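Local coordinates for protein predicted DNA-binding transcriptional regulator (Aliivibrio fischeri ES114, PDB 7DWN) that probably binds cis-regulatory DNA and controls transcription as a tetrameric regulator of the LysR family, at residues D144-F149 with Y269-Q274. Sequence-based numbering, arbitrary orientation.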
# COMPACT_ATOMS: atom_id res chain seq x y z
N ASP A 144 18.10 9.36 -10.78
CA ASP A 144 19.26 10.02 -10.20
C ASP A 144 19.15 11.54 -10.22
O ASP A 144 19.45 12.20 -9.23
CB ASP A 144 20.53 9.58 -10.93
CG ASP A 144 20.71 8.08 -10.95
OD1 ASP A 144 20.45 7.44 -9.91
OD2 ASP A 144 21.09 7.54 -12.01
N ILE A 145 18.71 12.10 -11.35
CA ILE A 145 18.64 13.54 -11.55
C ILE A 145 17.30 13.88 -12.17
O ILE A 145 16.84 13.20 -13.10
CB ILE A 145 19.80 14.05 -12.43
CG1 ILE A 145 21.15 13.76 -11.76
CG2 ILE A 145 19.65 15.54 -12.72
CD1 ILE A 145 22.33 13.90 -12.68
N LEU A 146 16.66 14.93 -11.66
CA LEU A 146 15.37 15.39 -12.14
C LEU A 146 15.53 16.73 -12.83
O LEU A 146 16.10 17.66 -12.25
CB LEU A 146 14.38 15.50 -10.98
CG LEU A 146 13.01 16.12 -11.26
CD1 LEU A 146 12.32 15.36 -12.37
CD2 LEU A 146 12.16 16.12 -10.00
N LEU A 147 15.05 16.84 -14.06
CA LEU A 147 15.07 18.11 -14.79
C LEU A 147 13.65 18.65 -14.77
O LEU A 147 12.78 18.16 -15.49
CB LEU A 147 15.59 17.93 -16.21
CG LEU A 147 17.10 18.01 -16.46
CD1 LEU A 147 17.88 17.02 -15.61
CD2 LEU A 147 17.39 17.79 -17.93
N ALA A 148 13.39 19.65 -13.94
CA ALA A 148 12.02 20.12 -13.77
C ALA A 148 12.03 21.64 -13.62
O ALA A 148 13.07 22.28 -13.67
CB ALA A 148 11.34 19.44 -12.58
N PHE A 149 10.84 22.22 -13.47
CA PHE A 149 10.73 23.65 -13.31
C PHE A 149 10.74 24.03 -11.83
O PHE A 149 10.77 23.17 -10.94
CB PHE A 149 9.47 24.17 -14.00
CG PHE A 149 9.50 24.05 -15.50
CD1 PHE A 149 10.16 24.99 -16.27
CD2 PHE A 149 8.88 22.99 -16.13
CE1 PHE A 149 10.20 24.88 -17.65
CE2 PHE A 149 8.92 22.87 -17.50
CZ PHE A 149 9.57 23.81 -18.26
N TYR A 269 15.34 23.92 -13.26
CA TYR A 269 16.34 23.42 -12.34
C TYR A 269 16.67 21.96 -12.61
O TYR A 269 15.86 21.19 -13.16
CB TYR A 269 15.86 23.50 -10.89
CG TYR A 269 15.77 24.89 -10.30
CD1 TYR A 269 14.70 25.72 -10.59
CD2 TYR A 269 16.74 25.35 -9.42
CE1 TYR A 269 14.61 26.99 -10.04
CE2 TYR A 269 16.66 26.61 -8.86
CZ TYR A 269 15.60 27.43 -9.18
OH TYR A 269 15.52 28.68 -8.62
N ALA A 270 17.88 21.59 -12.20
CA ALA A 270 18.26 20.21 -11.94
C ALA A 270 18.15 19.95 -10.45
O ALA A 270 18.63 20.75 -9.64
CB ALA A 270 19.69 19.94 -12.43
N TYR A 271 17.51 18.84 -10.09
CA TYR A 271 17.32 18.45 -8.70
C TYR A 271 17.90 17.06 -8.49
O TYR A 271 17.95 16.24 -9.41
CB TYR A 271 15.83 18.42 -8.31
CG TYR A 271 15.06 19.71 -8.55
CD1 TYR A 271 15.33 20.85 -7.80
CD2 TYR A 271 14.04 19.77 -9.49
CE1 TYR A 271 14.61 22.02 -7.99
CE2 TYR A 271 13.32 20.94 -9.69
CZ TYR A 271 13.61 22.06 -8.94
OH TYR A 271 12.90 23.23 -9.13
N ARG A 272 18.34 16.80 -7.26
CA ARG A 272 18.84 15.49 -6.89
C ARG A 272 18.61 15.28 -5.40
O ARG A 272 18.35 16.23 -4.66
CB ARG A 272 20.33 15.32 -7.23
CG ARG A 272 21.22 16.40 -6.64
CD ARG A 272 22.66 16.24 -7.08
NE ARG A 272 23.37 15.20 -6.34
CZ ARG A 272 24.64 14.86 -6.56
NH1 ARG A 272 25.34 15.48 -7.50
NH2 ARG A 272 25.21 13.91 -5.84
N TYR A 273 18.68 14.02 -4.98
CA TYR A 273 18.51 13.68 -3.57
C TYR A 273 19.72 12.97 -2.97
O TYR A 273 19.98 13.15 -1.78
CB TYR A 273 17.27 12.79 -3.38
CG TYR A 273 17.01 12.42 -1.94
CD1 TYR A 273 16.44 13.33 -1.06
CD2 TYR A 273 17.35 11.16 -1.46
CE1 TYR A 273 16.20 13.00 0.26
CE2 TYR A 273 17.11 10.82 -0.14
CZ TYR A 273 16.54 11.74 0.71
OH TYR A 273 16.30 11.41 2.03
N GLN A 274 20.45 12.18 -3.74
CA GLN A 274 21.60 11.46 -3.22
C GLN A 274 22.80 12.40 -3.10
O GLN A 274 23.12 13.13 -4.04
CB GLN A 274 21.94 10.27 -4.11
CG GLN A 274 20.83 9.24 -4.20
CD GLN A 274 20.60 8.52 -2.89
OE1 GLN A 274 21.53 8.28 -2.12
NE2 GLN A 274 19.34 8.19 -2.61
O HOH W 1 19.21 11.73 -6.27
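The ring of Tyr-271 lies across strand 145-149, with CB of Ala-148 and O of Phe-149 at its edge. Its CG is anti to its own carbonyl carbon (chi1 -55°), which sends the ring toward the C-terminal end of that strand. CB of Ala-148 is 3.8 Å from CE2 of Tyr-271. CG of Leu-146 is anti to its backbone N, and its CD2 meets CD2 of Tyr-271 at 4.1 Å, the two side chains crossing obliquely. At the far end, OH of Tyr-271 donates to O of Phe-149 at 2.8 Å. The hydroxyl comes from above the carbonyl plane, not along a lone pair. The bond still ties the tip of the ring to the end of the strand. CB of Tyr-269 packs over one ring face, toward the rim.

The ring rests on an antiparallel pairing of strands 145-149 and 264-272 in the LysR substrate-binding domain, which has the periplasmic-binding-protein fold. Strand 145-149 also pairs in parallel with strand 94-99. Leu-146 and Tyr-271 form a hydrogen-bonded pair: N of Leu-146 reaches O of Tyr-271 at 2.9 Å, almost straight at 175°. Ala-148 and Tyr-269 form the next such pair. Between them, the non-hydrogen-bonded pair Leu-147 and Ala-270 turns to the other face. There helix 279-290 packs, with Leu-288 against Leu-147 and Trp-285 against Ala-270.

Past the last bridge, one water links the two segments, donating to O of Asp-144 and accepting from N of Tyr-273 at 2.7 Å. The Arg-272 guanidinium turns away from strand 145-149. Its NE and NH2 both grip O of Gln-274, and NH2 also forms a salt bridge with Glu-282.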